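PDB 3EYT: thioredoxin domain-containing protein from Silicibacter pomeroyi, which is of unknown function but, as a member of the AhpC/TSA family of thioredoxin-like proteins, may act as an oxidoreductase with antioxidant activity. Local coordinates for residues L68-E73 against R108-Y113; D129-H134 against A148-E153. All coordinates share one frame; numbering follows the deposited sequence.

Contact 1: L68-E73 against R108-Y113; sequences LHTVFE and RTMAAY
Met110, a selenomethionine, reaches from the short helix 108-112 to Phe72 in a Met-aromatic contact. Its CG lies anti to the backbone N (chi1 -168°) and the chain runs on extended, which carries Met110 SE to within 3.6 Å of Phe72 CD2. The selenium sits 4.6 Å from the centroid of the Phe72 ring and 54° off the ring normal, an oblique approach. The terminal methyl follows along the same side of the ring, with Met110 CE 3.7 Å from Phe72 CD2.

Two van der Waals contacts extend this apolar seam. Thr70 lies across the middle of the Met110 chain at about a right angle, its CB 4.0 Å from Met110 SE. Leu68 CD2 meets the methyl CG2 of Thr109 at 3.8 Å, while the Thr109 hydroxyl turns to another partner, the backbone N of Gln10.

No hydrogen bond crosses between the segments; polar ties run through neighbours. Asp99, at the end of strand 96-99, accepts the backbone N-H groups of Thr109 and Met110 on its two carboxylate oxygens, and strand 30-36 flanks Leu68 and Thr70. The contact thus seats the short helix against the C-terminal end of the inner strand 63-69 and the loop that follows it in the thioredoxin-like sheet.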
# COMPACT_ATOMS: atom_id res chain seq x y z
N LEU C 68 12.66 8.13 -10.68
CA LEU C 68 12.69 6.76 -10.21
C LEU C 68 12.23 6.75 -8.75
O LEU C 68 12.89 7.31 -7.87
CB LEU C 68 14.11 6.19 -10.37
CG LEU C 68 14.29 4.77 -9.85
CD1 LEU C 68 13.57 3.80 -10.79
CD2 LEU C 68 15.78 4.38 -9.71
N HIS C 69 11.05 6.17 -8.50
CA HIS C 69 10.51 6.14 -7.11
C HIS C 69 11.11 4.94 -6.38
O HIS C 69 10.75 3.76 -6.63
CB HIS C 69 8.97 6.11 -7.11
CG HIS C 69 8.36 6.51 -5.79
ND1 HIS C 69 7.31 5.83 -5.22
CD2 HIS C 69 8.66 7.51 -4.94
CE1 HIS C 69 6.99 6.40 -4.08
NE2 HIS C 69 7.79 7.43 -3.89
N THR C 70 12.07 5.23 -5.51
CA THR C 70 12.90 4.19 -4.86
C THR C 70 12.48 4.16 -3.39
O THR C 70 13.07 4.84 -2.54
CB THR C 70 14.38 4.54 -5.00
OG1 THR C 70 14.61 5.88 -4.50
CG2 THR C 70 14.84 4.49 -6.46
N VAL C 71 11.42 3.42 -3.08
CA VAL C 71 10.91 3.45 -1.73
C VAL C 71 11.70 2.41 -0.92
O VAL C 71 11.62 1.21 -1.22
CB VAL C 71 9.38 3.10 -1.72
CG1 VAL C 71 8.85 3.08 -0.27
CG2 VAL C 71 8.60 4.09 -2.57
N PHE C 72 12.44 2.85 0.09
CA PHE C 72 13.26 1.93 0.86
C PHE C 72 12.84 1.92 2.32
O PHE C 72 13.47 1.28 3.14
CB PHE C 72 14.76 2.24 0.67
CG PHE C 72 15.17 3.59 1.19
CD1 PHE C 72 15.51 3.76 2.54
CD2 PHE C 72 15.21 4.68 0.34
CE1 PHE C 72 15.93 5.01 3.03
CE2 PHE C 72 15.61 5.95 0.81
CZ PHE C 72 15.96 6.12 2.15
N GLU C 73 11.74 2.62 2.62
CA GLU C 73 11.19 2.65 3.98
C GLU C 73 9.72 3.06 3.93
O GLU C 73 9.31 3.65 2.93
CB GLU C 73 11.96 3.66 4.81
CG GLU C 73 11.96 5.05 4.19
CD GLU C 73 12.84 6.01 4.94
OE1 GLU C 73 13.46 5.58 5.96
OE2 GLU C 73 12.91 7.19 4.53
N ARG C 108 15.34 -2.69 -6.20
CA ARG C 108 16.40 -3.36 -6.98
C ARG C 108 17.32 -2.38 -7.73
O ARG C 108 18.56 -2.57 -7.73
CB ARG C 108 15.83 -4.39 -7.97
CG ARG C 108 15.06 -5.50 -7.26
CD ARG C 108 14.82 -6.71 -8.12
NE ARG C 108 16.06 -7.24 -8.67
CZ ARG C 108 16.76 -8.24 -8.14
NH1 ARG C 108 16.35 -8.84 -7.02
NH2 ARG C 108 17.87 -8.65 -8.73
N THR C 109 16.74 -1.39 -8.39
CA THR C 109 17.56 -0.43 -9.16
C THR C 109 18.40 0.44 -8.23
O THR C 109 19.61 0.70 -8.45
CB THR C 109 16.68 0.45 -10.07
OG1 THR C 109 15.78 -0.40 -10.78
CG2 THR C 109 17.51 1.27 -11.05
N MSE C 110 17.76 0.88 -7.15
CA MSE C 110 18.49 1.62 -6.13
C MSE C 110 19.73 0.87 -5.61
O MSE C 110 20.80 1.47 -5.52
CB MSE C 110 17.57 1.91 -4.92
CG MSE C 110 18.21 2.92 -3.97
SE MSE C 110 17.12 3.27 -2.39
CE MSE C 110 18.36 4.51 -1.53
N ALA C 111 19.58 -0.42 -5.29
CA ALA C 111 20.70 -1.25 -4.85
C ALA C 111 21.72 -1.43 -5.96
O ALA C 111 22.91 -1.32 -5.71
CB ALA C 111 20.23 -2.62 -4.32
N ALA C 112 21.27 -1.71 -7.19
CA ALA C 112 22.18 -1.87 -8.33
C ALA C 112 23.07 -0.63 -8.52
O ALA C 112 24.24 -0.76 -8.89
CB ALA C 112 21.39 -2.14 -9.64
N TYR C 113 22.52 0.55 -8.23
CA TYR C 113 23.26 1.78 -8.41
C TYR C 113 24.08 2.19 -7.18
O TYR C 113 24.79 3.21 -7.24
CB TYR C 113 22.34 2.93 -8.85
CG TYR C 113 22.11 2.95 -10.35
CD1 TYR C 113 21.16 2.09 -10.95
CD2 TYR C 113 22.84 3.79 -11.18
CE1 TYR C 113 20.98 2.07 -12.32
CE2 TYR C 113 22.65 3.80 -12.54
CZ TYR C 113 21.72 2.94 -13.12
OH TYR C 113 21.54 2.94 -14.49

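Contact 2: D129-H134 against A148-E153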
# COMPACT_ATOMS: atom_id res chain seq x y z
N ASP C 129 26.77 4.93 -20.28
CA ASP C 129 27.59 4.85 -19.07
C ASP C 129 27.20 5.87 -18.02
O ASP C 129 26.90 7.03 -18.33
CB ASP C 129 29.08 5.05 -19.41
CG ASP C 129 29.66 3.88 -20.23
OD1 ASP C 129 29.20 2.72 -20.08
OD2 ASP C 129 30.57 4.16 -21.03
N LEU C 130 27.23 5.43 -16.76
CA LEU C 130 27.05 6.33 -15.63
C LEU C 130 28.25 7.27 -15.50
O LEU C 130 29.40 6.82 -15.46
CB LEU C 130 26.85 5.54 -14.34
CG LEU C 130 26.58 6.38 -13.09
CD1 LEU C 130 25.23 7.09 -13.17
CD2 LEU C 130 26.62 5.48 -11.88
N ARG C 131 27.98 8.57 -15.40
CA ARG C 131 29.04 9.57 -15.40
C ARG C 131 28.98 10.51 -14.20
O ARG C 131 29.97 11.15 -13.88
CB ARG C 131 28.98 10.38 -16.70
CG ARG C 131 29.21 9.54 -17.94
CD ARG C 131 30.69 9.15 -18.09
NE ARG C 131 31.50 10.33 -18.36
CZ ARG C 131 31.65 10.88 -19.56
NH1 ARG C 131 31.06 10.36 -20.62
NH2 ARG C 131 32.41 11.96 -19.72
N ALA C 132 27.82 10.63 -13.57
CA ALA C 132 27.75 11.36 -12.31
C ALA C 132 26.67 10.76 -11.45
O ALA C 132 25.71 10.20 -11.96
CB ALA C 132 27.49 12.87 -12.52
N HIS C 133 26.83 10.90 -10.15
CA HIS C 133 25.92 10.30 -9.19
C HIS C 133 25.96 11.21 -7.95
O HIS C 133 26.90 11.15 -7.16
CB HIS C 133 26.36 8.87 -8.89
CG HIS C 133 25.49 8.15 -7.91
ND1 HIS C 133 25.66 6.82 -7.62
CD2 HIS C 133 24.44 8.56 -7.16
CE1 HIS C 133 24.76 6.43 -6.73
NE2 HIS C 133 24.01 7.47 -6.43
N HIS C 134 24.95 12.06 -7.82
CA HIS C 134 24.89 13.07 -6.76
C HIS C 134 23.86 12.70 -5.73
O HIS C 134 22.74 12.38 -6.08
CB HIS C 134 24.51 14.43 -7.33
CG HIS C 134 25.46 14.94 -8.36
ND1 HIS C 134 26.75 15.31 -8.07
CD2 HIS C 134 25.30 15.13 -9.70
CE1 HIS C 134 27.35 15.72 -9.18
NE2 HIS C 134 26.49 15.63 -10.18
N ALA C 148 26.15 19.66 -20.28
CA ALA C 148 26.78 20.19 -21.51
C ALA C 148 27.97 19.36 -21.96
O ALA C 148 28.14 19.12 -23.14
CB ALA C 148 27.20 21.64 -21.32
N THR C 149 28.81 18.94 -21.03
CA THR C 149 29.97 18.13 -21.36
C THR C 149 29.55 16.83 -22.06
O THR C 149 30.13 16.44 -23.09
CB THR C 149 30.81 17.82 -20.09
OG1 THR C 149 31.23 19.06 -19.50
CG2 THR C 149 32.05 16.93 -20.42
N LEU C 150 28.53 16.20 -21.50
CA LEU C 150 27.97 14.96 -22.03
C LEU C 150 27.28 15.19 -23.39
O LEU C 150 27.43 14.37 -24.32
CB LEU C 150 27.00 14.34 -21.02
CG LEU C 150 27.61 13.89 -19.68
CD1 LEU C 150 26.60 13.09 -18.84
CD2 LEU C 150 28.84 13.04 -19.96
N LEU C 151 26.56 16.30 -23.50
CA LEU C 151 25.96 16.69 -24.78
C LEU C 151 27.02 17.02 -25.83
O LEU C 151 26.79 16.84 -27.03
CB LEU C 151 25.01 17.88 -24.63
CG LEU C 151 23.69 17.62 -23.91
CD1 LEU C 151 22.92 18.93 -23.80
CD2 LEU C 151 22.88 16.56 -24.65
N GLY C 152 28.19 17.47 -25.37
CA GLY C 152 29.31 17.80 -26.27
C GLY C 152 29.99 16.60 -26.91
O GLY C 152 30.70 16.74 -27.91
N GLU C 153 29.77 15.42 -26.34
CA GLU C 153 30.39 14.18 -26.80
C GLU C 153 29.70 13.62 -28.05
O GLU C 153 28.50 13.81 -28.26
CB GLU C 153 30.39 13.14 -25.68
CG GLU C 153 31.28 13.53 -24.51
CD GLU C 153 31.36 12.49 -23.38
OE1 GLU C 153 30.50 11.58 -23.26
OE2 GLU C 153 32.33 12.60 -22.59
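Arg131 and Glu153 form an end-on, two-nitrogen salt bridge that ties a classic beta bulge to the segment following the last helix of this thioredoxin-like fold. The bulge is made by Arg131 and Ala132, which both face Leu123 of the antiparallel strand 120-124.

The closely packed part centres on Leu150, a buried residue near the end of helix 140-151. Its CD2 lies over one face of the Arg131 guanidinium, 3.4 Å above the plane and displaced toward the rim. Leu150 CD2 comes nearest to Arg131 NH1, at 3.5 Å. The Arg131 chain bends at chi2 and chi3, folding the flat group over this methyl. Leu150 also packs on Leu123 and on Val30 of strand 30-36, so the apolar layer continues into the sheet.

The more open side holds the charges, for Arg131 and Glu153 are both partly exposed. Their planes are nearly coplanar, 29° apart, as expected of a paired bridge. Arg131 NH1 gives Glu153 OE1 a bond of 3.0 Å on its syn lone pair. A weak bond of 3.2 Å joins Arg131 NH1 to Glu153 OE2. Arg131 NH1 also makes a salt bridge with Asp125, so the guanidinium is shared between two carboxylates. A leucine in place of Arg131 would probably leave both Glu153 and Asp125 without their cationic mate and free the Glu153 carboxylate to turn.

The other half of the pair is the straighter bond: Arg131 NH2 points to Glu153 OE2 at 2.9 Å with an N-H...O angle of 159°, the acceptor only 1° out of the guanidinium plane.

Contacts 1 and 2 follow one another along the chain, with centres about 21 Å apart, and both reach the same mixed sheet. The centre of contact 1, which is buried, lies about 10 Å from the centre of the chain, and that of contact 2, which is partly buried, about 14 Å from it. Their segments meet directly: Tyr113 O packs 3.3 Å from His133 CE1, and Tyr113 CD2 lies 4.2 Å from Leu130 CD2, so Tyr113 abuts strand 129-135. The Phe72 side chain of contact 1 lies near, without touching, a Cys-X-X-Cys pair of thioredoxin type that may be a redox site, a role that remains unconfirmed.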